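Long-range contacts in uncharacterized protein (Bacteroides eggerthii DSM 20697, PDB 4ECO), which is of unknown function but, as a leucine-rich repeat protein, probably binds other proteins: residues A[475-480]-A[505-510]; A[501-506]-A[530-535]; A[467-472]-A[493-498]. All coordinates share one frame; numbering follows the deposited sequence.

Interaction 1 (A[475-480]-A[505-510]); sequences NSLKDE and DDFRAT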
ATOM      1  N   ASN A 475      22.876 -27.961   7.296  1.00 59.20           N
ATOM      2  CA  ASN A 475      22.255 -27.857   5.983  1.00 58.34           C
ATOM      3  C   ASN A 475      20.933 -27.088   6.051  1.00 61.00           C
ATOM      4  O   ASN A 475      19.851 -27.679   6.138  1.00 61.17           O
ATOM      5  CB  ASN A 475      22.074 -29.240   5.389  1.00 60.18           C
ATOM      6  CG  ASN A 475      23.378 -29.884   5.018  1.00 72.72           C
ATOM      7  OD1 ASN A 475      24.137 -29.373   4.193  1.00 72.02           O
ATOM      8  ND2 ASN A 475      23.653 -31.026   5.614  1.00 63.63           N
ATOM      9  N   SER A 476      21.043 -25.751   6.026  1.00 55.57           N
ATOM     10  CA  SER A 476      19.900 -24.859   6.097  1.00 54.04           C
ATOM     11  C   SER A 476      19.701 -24.109   4.787  1.00 58.90           C
ATOM     12  O   SER A 476      18.566 -23.770   4.459  1.00 59.28           O
ATOM     13  CB  SER A 476      20.066 -23.873   7.245  1.00 55.56           C
ATOM     14  OG  SER A 476      20.028 -24.512   8.513  1.00 62.51           O
ATOM     15  N   LEU A 477      20.791 -23.843   4.041  1.00 54.92           N
ATOM     16  CA  LEU A 477      20.739 -23.126   2.761  1.00 53.81           C
ATOM     17  C   LEU A 477      21.183 -24.029   1.603  1.00 60.62           C
ATOM     18  O   LEU A 477      21.227 -23.607   0.433  1.00 60.40           O
ATOM     19  CB  LEU A 477      21.612 -21.875   2.826  1.00 52.05           C
ATOM     20  CG  LEU A 477      21.100 -20.792   3.735  1.00 54.47           C
ATOM     21  CD1 LEU A 477      22.232 -19.939   4.229  1.00 54.06           C
ATOM     22  CD2 LEU A 477      20.055 -19.958   3.036  1.00 56.22           C
ATOM     23  N   LYS A 478      21.503 -25.282   1.944  1.00 58.26           N
ATOM     24  CA  LYS A 478      21.950 -26.289   0.996  1.00 58.98           C
ATOM     25  C   LYS A 478      21.659 -27.695   1.542  1.00 64.15           C
ATOM     26  O   LYS A 478      21.238 -27.840   2.699  1.00 63.72           O
ATOM     27  CB  LYS A 478      23.456 -26.106   0.690  1.00 60.17           C
ATOM     28  CG  LYS A 478      24.428 -26.389   1.848  1.00 60.09           C
ATOM     29  CD  LYS A 478      25.790 -26.791   1.261  1.00 66.09           C
ATOM     30  CE  LYS A 478      26.772 -27.398   2.232  1.00 67.99           C
ATOM     31  NZ  LYS A 478      26.458 -28.803   2.623  1.00 59.58           N
ATOM     32  N   ASP A 479      21.834 -28.717   0.672  1.00 60.63           N
ATOM     33  CA  ASP A 479      21.815 -30.148   1.013  1.00 60.16           C
ATOM     34  C   ASP A 479      23.280 -30.555   1.192  1.00 62.59           C
ATOM     35  O   ASP A 479      24.152 -29.879   0.651  1.00 61.25           O
ATOM     36  CB  ASP A 479      21.069 -30.999  -0.042  1.00 62.05           C
ATOM     37  CG  ASP A 479      19.540 -30.909  -0.033  1.00 61.42           C
ATOM     38  OD1 ASP A 479      18.969 -30.399   0.967  1.00 60.05           O
ATOM     39  OD2 ASP A 479      18.916 -31.383  -1.003  1.00 61.53           O
ATOM     40  N   GLU A 480      23.559 -31.604   1.969  1.00 60.78           N
ATOM     41  CA  GLU A 480      24.920 -32.049   2.314  1.00 61.77           C
ATOM     42  C   GLU A 480      25.929 -31.956   1.156  1.00 69.04           C
ATOM     43  O   GLU A 480      27.022 -31.421   1.385  1.00 69.35           O
ATOM     44  CB  GLU A 480      24.937 -33.491   2.858  1.00 64.25           C
ATOM     45  CG  GLU A 480      26.252 -33.880   3.521  1.00 74.45           C
ATOM     46  CD  GLU A 480      26.648 -33.112   4.774  1.00 93.15           C
ATOM     47  OE1 GLU A 480      25.810 -33.024   5.702  1.00 86.82           O
ATOM     48  OE2 GLU A 480      27.807 -32.643   4.849  1.00 79.66           O
ATOM     49  N   ASP A 505      28.761 -23.479   7.867  1.00 52.76           N
ATOM     50  CA  ASP A 505      29.605 -23.167   6.713  1.00 51.81           C
ATOM     51  C   ASP A 505      28.753 -22.846   5.494  1.00 52.73           C
ATOM     52  O   ASP A 505      29.290 -22.562   4.418  1.00 52.25           O
ATOM     53  CB  ASP A 505      30.577 -24.304   6.432  1.00 54.88           C
ATOM     54  CG  ASP A 505      31.696 -24.363   7.442  1.00 64.68           C
ATOM     55  OD1 ASP A 505      31.570 -23.703   8.518  1.00 64.04           O
ATOM     56  OD2 ASP A 505      32.684 -25.085   7.183  1.00 71.42           O
ATOM     57  N   ASP A 506      27.419 -22.827   5.696  1.00 47.25           N
ATOM     58  CA  ASP A 506      26.428 -22.407   4.719  1.00 46.85           C
ATOM     59  C   ASP A 506      26.600 -20.942   4.386  1.00 51.21           C
ATOM     60  O   ASP A 506      26.029 -20.484   3.405  1.00 51.67           O
ATOM     61  CB  ASP A 506      24.991 -22.621   5.261  1.00 48.38           C
ATOM     62  CG  ASP A 506      24.443 -24.034   5.275  1.00 57.79           C
ATOM     63  OD1 ASP A 506      25.200 -24.976   4.916  1.00 60.75           O
ATOM     64  OD2 ASP A 506      23.257 -24.205   5.644  1.00 52.82           O
ATOM     65  N   PHE A 507      27.302 -20.175   5.237  1.00 47.17           N
ATOM     66  CA  PHE A 507      27.448 -18.736   5.036  1.00 46.23           C
ATOM     67  C   PHE A 507      28.771 -18.379   4.293  1.00 52.66           C
ATOM     68  O   PHE A 507      28.931 -17.249   3.825  1.00 52.87           O
ATOM     69  CB  PHE A 507      27.341 -18.035   6.381  1.00 47.39           C
ATOM     70  CG  PHE A 507      25.919 -18.075   6.911  1.00 49.17           C
ATOM     71  CD1 PHE A 507      25.482 -19.133   7.705  1.00 52.34           C
ATOM     72  CD2 PHE A 507      25.013 -17.058   6.606  1.00 50.79           C
ATOM     73  CE1 PHE A 507      24.170 -19.172   8.178  1.00 53.45           C
ATOM     74  CE2 PHE A 507      23.704 -17.091   7.095  1.00 52.85           C
ATOM     75  CZ  PHE A 507      23.288 -18.151   7.866  1.00 51.24           C
ATOM     76  N   ARG A 508      29.656 -19.367   4.096  1.00 49.46           N
ATOM     77  CA  ARG A 508      30.901 -19.194   3.358  1.00 49.52           C
ATOM     78  C   ARG A 508      30.588 -19.006   1.853  1.00 53.28           C
ATOM     79  O   ARG A 508      29.484 -19.329   1.404  1.00 54.01           O
ATOM     80  CB  ARG A 508      31.835 -20.392   3.612  1.00 50.92           C
ATOM     81  CG  ARG A 508      32.152 -20.554   5.102  1.00 59.07           C
ATOM     82  CD  ARG A 508      33.097 -21.694   5.428  1.00 59.18           C
ATOM     83  NE  ARG A 508      34.398 -21.593   4.759  1.00 68.14           N
ATOM     84  CZ  ARG A 508      35.376 -20.765   5.124  1.00 84.00           C
ATOM     85  NH1 ARG A 508      35.192 -19.904   6.125  1.00 70.81           N
ATOM     86  NH2 ARG A 508      36.532 -20.766   4.473  1.00 68.93           N
ATOM     87  N   ALA A 509      31.545 -18.459   1.087  1.00 48.82           N
ATOM     88  CA  ALA A 509      31.402 -18.146  -0.340  1.00 47.91           C
ATOM     89  C   ALA A 509      31.058 -19.390  -1.214  1.00 54.84           C
ATOM     90  O   ALA A 509      30.662 -19.242  -2.381  1.00 55.99           O
ATOM     91  CB  ALA A 509      32.677 -17.513  -0.833  1.00 48.14           C
ATOM     92  N   THR A 510      31.184 -20.608  -0.641  1.00 49.85           N
ATOM     93  CA  THR A 510      30.878 -21.861  -1.331  1.00 49.83           C
ATOM     94  C   THR A 510      29.369 -22.004  -1.620  1.00 53.76           C
ATOM     95  O   THR A 510      28.978 -22.715  -2.545  1.00 53.17           O
ATOM     96  CB  THR A 510      31.355 -23.050  -0.499  1.00 55.38           C
ATOM     97  OG1 THR A 510      30.652 -23.086   0.762  1.00 58.26           O
ATOM     98  CG2 THR A 510      32.850 -23.062  -0.312  1.00 49.23           C
TER

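Interaction 2 (A[501-506]-A[530-535]); sequences TKLSDD and TQPLNS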
ATOM      1  N   THR A 501      23.276 -18.321  18.519  1.00 44.38           N
ATOM      2  CA  THR A 501      24.598 -18.631  19.110  1.00 44.47           C
ATOM      3  C   THR A 501      25.517 -19.241  18.077  1.00 51.49           C
ATOM      4  O   THR A 501      26.747 -19.215  18.262  1.00 55.08           O
ATOM      5  CB  THR A 501      24.493 -19.582  20.304  1.00 44.05           C
ATOM      6  OG1 THR A 501      23.679 -20.690  19.930  1.00 52.87           O
ATOM      7  CG2 THR A 501      23.930 -18.908  21.559  1.00 37.24           C
ATOM      8  N   LYS A 502      24.936 -19.779  16.976  1.00 46.57           N
ATOM      9  CA  LYS A 502      25.705 -20.442  15.929  1.00 47.21           C
ATOM     10  C   LYS A 502      25.141 -20.287  14.544  1.00 49.80           C
ATOM     11  O   LYS A 502      23.931 -20.268  14.341  1.00 48.62           O
ATOM     12  CB  LYS A 502      25.795 -21.958  16.205  1.00 51.47           C
ATOM     13  CG  LYS A 502      27.179 -22.463  16.575  1.00 69.21           C
ATOM     14  CD  LYS A 502      27.105 -23.845  17.251  1.00 88.64           C
ATOM     15  CE  LYS A 502      26.528 -23.819  18.661  1.00107.01           C
ATOM     16  NZ  LYS A 502      26.408 -25.181  19.249  1.00119.98           N
ATOM     17  N   LEU A 503      26.058 -20.276  13.577  1.00 47.07           N
ATOM     18  CA  LEU A 503      25.738 -20.323  12.166  1.00 46.32           C
ATOM     19  C   LEU A 503      26.297 -21.673  11.642  1.00 54.23           C
ATOM     20  O   LEU A 503      26.283 -22.656  12.399  1.00 56.81           O
ATOM     21  CB  LEU A 503      26.235 -19.084  11.390  1.00 45.01           C
ATOM     22  CG  LEU A 503      25.631 -17.704  11.772  1.00 47.33           C
ATOM     23  CD1 LEU A 503      26.072 -16.660  10.793  1.00 45.88           C
ATOM     24  CD2 LEU A 503      24.095 -17.715  11.820  1.00 46.63           C
ATOM     25  N   SER A 504      26.738 -21.748  10.373  1.00 49.88           N
ATOM     26  CA  SER A 504      27.271 -22.946   9.710  1.00 49.44           C
ATOM     27  C   SER A 504      28.109 -22.522   8.548  1.00 54.53           C
ATOM     28  O   SER A 504      28.144 -21.329   8.234  1.00 53.65           O
ATOM     29  CB  SER A 504      26.147 -23.869   9.242  1.00 53.76           C
ATOM     30  OG  SER A 504      25.205 -23.175   8.435  1.00 71.52           O
ATOM     31  N   ASP A 505      28.761 -23.479   7.867  1.00 52.76           N
ATOM     32  CA  ASP A 505      29.605 -23.167   6.713  1.00 51.81           C
ATOM     33  C   ASP A 505      28.753 -22.846   5.494  1.00 52.73           C
ATOM     34  O   ASP A 505      29.290 -22.562   4.418  1.00 52.25           O
ATOM     35  CB  ASP A 505      30.577 -24.304   6.432  1.00 54.88           C
ATOM     36  CG  ASP A 505      31.696 -24.363   7.442  1.00 64.68           C
ATOM     37  OD1 ASP A 505      31.570 -23.703   8.518  1.00 64.04           O
ATOM     38  OD2 ASP A 505      32.684 -25.085   7.183  1.00 71.42           O
ATOM     39  N   ASP A 506      27.419 -22.827   5.696  1.00 47.25           N
ATOM     40  CA  ASP A 506      26.428 -22.407   4.719  1.00 46.85           C
ATOM     41  C   ASP A 506      26.600 -20.942   4.386  1.00 51.21           C
ATOM     42  O   ASP A 506      26.029 -20.484   3.405  1.00 51.67           O
ATOM     43  CB  ASP A 506      24.991 -22.621   5.261  1.00 48.38           C
ATOM     44  CG  ASP A 506      24.443 -24.034   5.275  1.00 57.79           C
ATOM     45  OD1 ASP A 506      25.200 -24.976   4.916  1.00 60.75           O
ATOM     46  OD2 ASP A 506      23.257 -24.205   5.644  1.00 52.82           O
ATOM     47  N   THR A 530      32.365 -16.271  12.048  1.00 43.38           N
ATOM     48  CA  THR A 530      33.277 -15.787  11.023  1.00 42.82           C
ATOM     49  C   THR A 530      32.861 -16.238   9.611  1.00 48.83           C
ATOM     50  O   THR A 530      33.334 -15.651   8.641  1.00 48.41           O
ATOM     51  CB  THR A 530      34.717 -16.258  11.340  1.00 45.06           C
ATOM     52  OG1 THR A 530      34.736 -17.681  11.476  1.00 51.08           O
ATOM     53  CG2 THR A 530      35.288 -15.626  12.612  1.00 33.37           C
ATOM     54  N   GLN A 531      32.006 -17.278   9.485  1.00 47.33           N
ATOM     55  CA  GLN A 531      31.606 -17.883   8.203  1.00 47.52           C
ATOM     56  C   GLN A 531      31.148 -16.831   7.161  1.00 52.10           C
ATOM     57  O   GLN A 531      31.662 -16.903   6.039  1.00 52.08           O
ATOM     58  CB  GLN A 531      30.513 -18.955   8.371  1.00 48.47           C
ATOM     59  CG  GLN A 531      30.863 -20.078   9.328  1.00 43.48           C
ATOM     60  CD  GLN A 531      30.358 -19.851  10.731  1.00 64.53           C
ATOM     61  OE1 GLN A 531      30.360 -18.733  11.256  1.00 57.07           O
ATOM     62  NE2 GLN A 531      29.944 -20.925  11.395  1.00 63.03           N
ATOM     63  N   PRO A 532      30.260 -15.836   7.470  1.00 48.22           N
ATOM     64  CA  PRO A 532      29.860 -14.872   6.422  1.00 47.54           C
ATOM     65  C   PRO A 532      31.003 -13.945   5.961  1.00 50.84           C
ATOM     66  O   PRO A 532      30.844 -13.260   4.942  1.00 52.50           O
ATOM     67  CB  PRO A 532      28.734 -14.055   7.091  1.00 48.36           C
ATOM     68  CG  PRO A 532      28.272 -14.879   8.245  1.00 51.99           C
ATOM     69  CD  PRO A 532      29.505 -15.586   8.718  1.00 48.92           C
ATOM     70  N   LEU A 533      32.156 -13.955   6.656  1.00 44.84           N
ATOM     71  CA  LEU A 533      33.313 -13.113   6.298  1.00 42.97           C
ATOM     72  C   LEU A 533      34.133 -13.703   5.137  1.00 49.74           C
ATOM     73  O   LEU A 533      35.010 -13.021   4.624  1.00 48.56           O
ATOM     74  CB  LEU A 533      34.234 -12.870   7.512  1.00 41.17           C
ATOM     75  CG  LEU A 533      33.543 -12.297   8.740  1.00 41.14           C
ATOM     76  CD1 LEU A 533      34.506 -12.202   9.907  1.00 41.15           C
ATOM     77  CD2 LEU A 533      32.872 -10.975   8.432  1.00 36.38           C
ATOM     78  N   ASN A 534      33.810 -14.934   4.692  1.00 51.21           N
ATOM     79  CA  ASN A 534      34.482 -15.658   3.591  1.00 53.22           C
ATOM     80  C   ASN A 534      34.152 -15.030   2.223  1.00 57.44           C
ATOM     81  O   ASN A 534      34.888 -15.216   1.258  1.00 58.60           O
ATOM     82  CB  ASN A 534      34.055 -17.138   3.611  1.00 58.00           C
ATOM     83  CG  ASN A 534      34.899 -18.060   2.764  1.00 76.51           C
ATOM     84  OD1 ASN A 534      34.392 -18.812   1.918  1.00 70.04           O
ATOM     85  ND2 ASN A 534      36.205 -18.040   2.983  1.00 65.85           N
ATOM     86  N   SER A 535      33.057 -14.279   2.149  1.00 53.56           N
ATOM     87  CA  SER A 535      32.612 -13.599   0.945  1.00 52.72           C
ATOM     88  C   SER A 535      33.592 -12.490   0.527  1.00 57.67           C
ATOM     89  O   SER A 535      34.075 -11.707   1.371  1.00 57.99           O
ATOM     90  CB  SER A 535      31.226 -13.009   1.172  1.00 54.05           C
ATOM     91  OG  SER A 535      30.873 -12.139   0.112  1.00 62.81           O
TER

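Interaction 3 (A[467-472]-A[493-498]); sequences NMLTEI and IDLRFN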
ATOM      1  N   ASN A 467      12.543 -12.987  15.595  1.00 39.60           N
ATOM      2  CA  ASN A 467      12.010 -14.337  15.585  1.00 40.22           C
ATOM      3  C   ASN A 467      12.602 -15.144  16.748  1.00 45.62           C
ATOM      4  O   ASN A 467      13.052 -14.550  17.727  1.00 44.08           O
ATOM      5  CB  ASN A 467      12.242 -14.987  14.229  1.00 36.06           C
ATOM      6  CG  ASN A 467      11.157 -14.587  13.283  1.00 43.10           C
ATOM      7  OD1 ASN A 467      10.002 -14.950  13.467  1.00 46.91           O
ATOM      8  ND2 ASN A 467      11.476 -13.786  12.294  1.00 29.65           N
HETATM    9  N   MSE A 468      12.579 -16.475  16.649  1.00 45.78           N
HETATM   10  CA  MSE A 468      12.970 -17.394  17.722  1.00 48.56           C
HETATM   11  C   MSE A 468      14.150 -18.272  17.379  1.00 52.14           C
HETATM   12  O   MSE A 468      14.386 -19.268  18.081  1.00 52.80           O
HETATM   13  CB  MSE A 468      11.778 -18.318  18.059  1.00 52.70           C
HETATM   14  CG  MSE A 468      10.526 -17.582  18.505  1.00 61.24           C
HETATM   15 SE   MSE A 468      10.894 -16.520  20.095  0.75 70.91          SE
HETATM   16  CE  MSE A 468       9.424 -15.070  19.759  1.00 66.20           C
ATOM     17  N   LEU A 469      14.888 -17.924  16.322  1.00 46.42           N
ATOM     18  CA  LEU A 469      16.039 -18.715  15.889  1.00 45.52           C
ATOM     19  C   LEU A 469      17.128 -18.724  16.966  1.00 50.57           C
ATOM     20  O   LEU A 469      17.358 -17.704  17.623  1.00 49.99           O
ATOM     21  CB  LEU A 469      16.586 -18.191  14.555  1.00 43.54           C
ATOM     22  CG  LEU A 469      15.591 -18.239  13.392  1.00 46.98           C
ATOM     23  CD1 LEU A 469      15.943 -17.227  12.332  1.00 47.71           C
ATOM     24  CD2 LEU A 469      15.440 -19.644  12.811  1.00 45.40           C
ATOM     25  N   THR A 470      17.713 -19.910  17.207  1.00 47.95           N
ATOM     26  CA  THR A 470      18.788 -20.134  18.185  1.00 47.32           C
ATOM     27  C   THR A 470      20.053 -20.569  17.451  1.00 50.76           C
ATOM     28  O   THR A 470      21.163 -20.366  17.962  1.00 49.47           O
ATOM     29  CB  THR A 470      18.375 -21.140  19.252  1.00 49.46           C
ATOM     30  OG1 THR A 470      17.755 -22.268  18.629  1.00 54.65           O
ATOM     31  CG2 THR A 470      17.429 -20.538  20.263  1.00 43.15           C
ATOM     32  N   GLU A 471      19.886 -21.151  16.243  1.00 47.56           N
ATOM     33  CA  GLU A 471      20.997 -21.539  15.376  1.00 48.41           C
ATOM     34  C   GLU A 471      20.500 -21.889  13.962  1.00 54.06           C
ATOM     35  O   GLU A 471      19.368 -22.362  13.795  1.00 53.64           O
ATOM     36  CB  GLU A 471      21.845 -22.693  15.952  1.00 51.03           C
ATOM     37  CG  GLU A 471      21.121 -24.005  16.175  1.00 66.10           C
ATOM     38  CD  GLU A 471      21.993 -25.059  16.816  1.00 98.76           C
ATOM     39  OE1 GLU A 471      23.073 -25.370  16.255  1.00 88.43           O
ATOM     40  OE2 GLU A 471      21.580 -25.581  17.876  1.00 99.38           O
ATOM     41  N   ILE A 472      21.356 -21.591  12.948  1.00 50.19           N
ATOM     42  CA  ILE A 472      21.155 -21.904  11.531  1.00 49.44           C
ATOM     43  C   ILE A 472      22.159 -23.039  11.269  1.00 57.24           C
ATOM     44  O   ILE A 472      23.335 -22.775  10.965  1.00 56.26           O
ATOM     45  CB  ILE A 472      21.281 -20.697  10.537  1.00 50.06           C
ATOM     46  CG1 ILE A 472      20.794 -19.325  11.094  1.00 49.50           C
ATOM     47  CG2 ILE A 472      20.698 -21.042   9.176  1.00 47.23           C
ATOM     48  CD1 ILE A 472      19.342 -19.072  11.216  1.00 50.48           C
ATOM     49  N   ILE A 493      20.863 -10.608   4.326  1.00 38.22           N
ATOM     50  CA  ILE A 493      20.308 -11.442   5.381  1.00 37.52           C
ATOM     51  C   ILE A 493      20.173 -10.616   6.671  1.00 41.77           C
ATOM     52  O   ILE A 493      21.180 -10.199   7.242  1.00 42.50           O
ATOM     53  CB  ILE A 493      21.137 -12.730   5.616  1.00 41.31           C
ATOM     54  CG1 ILE A 493      21.519 -13.450   4.277  1.00 42.26           C
ATOM     55  CG2 ILE A 493      20.390 -13.667   6.565  1.00 41.44           C
ATOM     56  CD1 ILE A 493      22.423 -14.684   4.438  1.00 44.12           C
ATOM     57  N   ASP A 494      18.920 -10.375   7.115  1.00 37.25           N
ATOM     58  CA  ASP A 494      18.607  -9.681   8.362  1.00 35.28           C
ATOM     59  C   ASP A 494      18.163 -10.693   9.382  1.00 39.96           C
ATOM     60  O   ASP A 494      17.141 -11.360   9.197  1.00 39.67           O
ATOM     61  CB  ASP A 494      17.545  -8.606   8.166  1.00 35.43           C
ATOM     62  CG  ASP A 494      17.634  -7.460   9.155  1.00 38.43           C
ATOM     63  OD1 ASP A 494      18.184  -7.666  10.253  1.00 38.19           O
ATOM     64  OD2 ASP A 494      17.116  -6.364   8.843  1.00 41.91           O
ATOM     65  N   LEU A 495      18.984 -10.878  10.421  1.00 37.19           N
ATOM     66  CA  LEU A 495      18.727 -11.838  11.490  1.00 37.82           C
ATOM     67  C   LEU A 495      18.741 -11.168  12.865  1.00 41.13           C
ATOM     68  O   LEU A 495      18.857 -11.863  13.884  1.00 42.81           O
ATOM     69  CB  LEU A 495      19.762 -12.983  11.434  1.00 39.00           C
ATOM     70  CG  LEU A 495      19.584 -13.979  10.289  1.00 43.06           C
ATOM     71  CD1 LEU A 495      20.870 -14.670   9.976  1.00 42.27           C
ATOM     72  CD2 LEU A 495      18.434 -14.953  10.572  1.00 46.19           C
ATOM     73  N   ARG A 496      18.559  -9.830  12.904  1.00 35.79           N
ATOM     74  CA  ARG A 496      18.511  -9.095  14.166  1.00 36.39           C
ATOM     75  C   ARG A 496      17.416  -9.625  15.075  1.00 43.56           C
ATOM     76  O   ARG A 496      16.411 -10.177  14.598  1.00 45.08           O
ATOM     77  CB  ARG A 496      18.263  -7.592  13.944  1.00 36.14           C
ATOM     78  CG  ARG A 496      19.372  -6.766  13.295  1.00 40.87           C
ATOM     79  CD  ARG A 496      18.811  -5.412  12.914  1.00 38.40           C
ATOM     80  NE  ARG A 496      17.676  -5.585  11.997  1.00 47.69           N
ATOM     81  CZ  ARG A 496      16.660  -4.742  11.857  1.00 51.41           C
ATOM     82  NH1 ARG A 496      16.620  -3.617  12.555  1.00 38.04           N
ATOM     83  NH2 ARG A 496      15.689  -5.007  11.001  1.00 38.97           N
ATOM     84  N   PHE A 497      17.588  -9.424  16.382  1.00 38.64           N
ATOM     85  CA  PHE A 497      16.597  -9.769  17.395  1.00 37.29           C
ATOM     86  C   PHE A 497      16.159 -11.196  17.299  1.00 43.73           C
ATOM     87  O   PHE A 497      14.986 -11.484  17.041  1.00 44.68           O
ATOM     88  CB  PHE A 497      15.364  -8.849  17.332  1.00 36.61           C
ATOM     89  CG  PHE A 497      15.743  -7.418  17.554  1.00 35.36           C
ATOM     90  CD1 PHE A 497      15.962  -6.935  18.837  1.00 37.04           C
ATOM     91  CD2 PHE A 497      15.939  -6.563  16.478  1.00 36.24           C
ATOM     92  CE1 PHE A 497      16.356  -5.618  19.043  1.00 38.37           C
ATOM     93  CE2 PHE A 497      16.334  -5.241  16.679  1.00 39.38           C
ATOM     94  CZ  PHE A 497      16.546  -4.777  17.961  1.00 38.15           C
ATOM     95  N   ASN A 498      17.113 -12.084  17.530  1.00 40.08           N
ATOM     96  CA  ASN A 498      16.906 -13.515  17.637  1.00 40.10           C
ATOM     97  C   ASN A 498      17.711 -13.957  18.851  1.00 45.05           C
ATOM     98  O   ASN A 498      18.102 -13.106  19.668  1.00 46.08           O
ATOM     99  CB  ASN A 498      17.274 -14.248  16.336  1.00 36.29           C
ATOM    100  CG  ASN A 498      16.146 -14.325  15.352  1.00 45.73           C
ATOM    101  OD1 ASN A 498      15.321 -15.219  15.409  1.00 51.01           O
ATOM    102  ND2 ASN A 498      16.093 -13.407  14.416  1.00 31.45           N
TER

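Interaction 1 (A[475-480]-A[505-510])
D506 reaches across to the backbone of S476 and L477 and holds it through one carboxylate oxygen. The two segments belong to successive coils of a leucine-rich repeat solenoid. Both follow a parallel strand, 461-463 or 492-494; the first also holds a short, weakly bonded strand at 478-479, paired antiparallel with 482-483. D506 sits in a short 3-10 segment, with its CB directed at the other loop.

OD2 accepts two N-H groups from consecutive residues. The bond from S476 N to D506 OD2 is 2.7 Å long and arrives nearly along the C-O axis. The bond from L477 N to D506 OD2 is 3.0 Å and comes from above the carboxylate plane. Together they tie the turn at 476-477 to the next coil and give a buried carboxylate oxygen two donors.

The side chain of L477 adds apolar contact. L477 CD1 lies 4.0 Å from D506 CB. L477 CD1 also rests over one face of the F507 ring, offset toward the rim, with F507 CZ at 4.2 Å. F448 touches L477 from an earlier loop.

K478 passes by OD1 with its aliphatic part. K478 CG is 3.5 Å from D506 OD1. The amine does not bond this carboxylate, since K478 NZ stays 4.6 Å from D506 OD1. The opposite charges probably still attract at that distance.

Further out, local bonds shape the 475-480 turn. S476 OG bonds P473 O. K478 bends at its end (chi4 74°), and NZ bonds N475 OD1 as well as the carbonyls of D479 and E480. K450 forms a salt bridge with D479 OD1. The N475 amide then closes the turn: ND2 donates to E480 OE1 over 2.9 Å, and this oxygen lies in the plane of the amide.

Interaction 2 (A[501-506]-A[530-535])
Of the CA atoms, those of D505 and Q531 are nearest across the contact, 5.8 Å apart. The chain is extended from K502 to S504 and enters a 3-10 segment at D505. The other segment forms its own 3-10 turn at 531-533, closed by the bond from L533 N to T530 O. The segments meet without hydrogen bonds to each other.

Q531 carries most of the contact, with its side chain folded over the backbone of S504. Q531 CG lies 3.2 Å from S504 O. The chain bends at chi2 (95°), and Q531 CD stays by the same carbonyl at 3.6 Å from S504 O. The amide end lies beside L503 and S504. Q531 NE2 is 3.5 Å from S504 N, but both are donors and do not bond. The exposed D505 brings OD1 to 3.8 Å from Q531 CG, with the carboxylate and amide planes 82° apart.

Both segments are loops on successive coils of the leucine-rich repeat solenoid, after strands 492-494 and 517-519. An alanine in place of Q531 would probably open a gap over the S504 peptide and leave L503 CB without its amide neighbour.

The apolar part lies deeper. L503 CD1 packs on the ring of P532, 3.8 Å from its CG, and the two side chains cross at about a right angle. P532 also rests on F541 of strand 540-542, and L503 touches I472 of the preceding coil. S504 turns its CB away from Q531, and its OG bonds I472 O.

Interaction 3 (A[467-472]-A[493-498])
N498 turns its amide oxygen onto the backbone of N467 to L469, one coil back in the leucine-rich repeat solenoid. I493, L495 and N498 fit the LxxLxLxxN pattern of this family. N467 holds the same asparagine position in the coil before.

Two hydrogen bonds join the segments. N498 OD1 accepts from L469 N at 2.9 Å, in the carbonyl plane and on a lone pair. N467 N donates to F497 O at 3.2 Å.

The amide nitrogen of N498 turns back to its own coil. N498 ND2 donates to L495 O over 3.2 Å, from above that carbonyl plane, and also reaches L464 O. These bonds fix the rotation of the amide and satisfy its buried polar atoms. N467 makes the same kind of bonds one coil earlier: its OD1 takes I445 N, and its ND2 bonds L464 O and L440 O.

Apolar contacts are made by L469, I472 and L495. L469 CD1 meets L495 CD2 at 3.8 Å, the two side chains crossing at about a right angle. I472 CD1 touches the same L495 CD2 from 4.3 Å.

Within 493-498, R496 and D494 form a salt bridge at the end of strand 492-494. R496 NE lies 2.8 Å from D494 OD1, which sits at the guanidinium edge and uses its syn lone pair.

In the fold
The three contacts join neighbouring coils of one solenoid, all on the same side of the chain's centre. Interactions 1 and 2 share D505 and D506, and their centres are about 9 Å apart. They also meet through A509 N and N534 OD1, 3.0 Å apart, and through F507 CB packed 3.8 Å from P532 CG. Interaction 3 lies about 13 Å from interaction 2, centre to centre. The backbone joins these two where T501 N approaches T470 O to 3.0 Å. F507 links interactions 1 and 3, with its CE2 3.8 Å from I493 CD1. None of these segments contributes to the sodium site at E117 and S192.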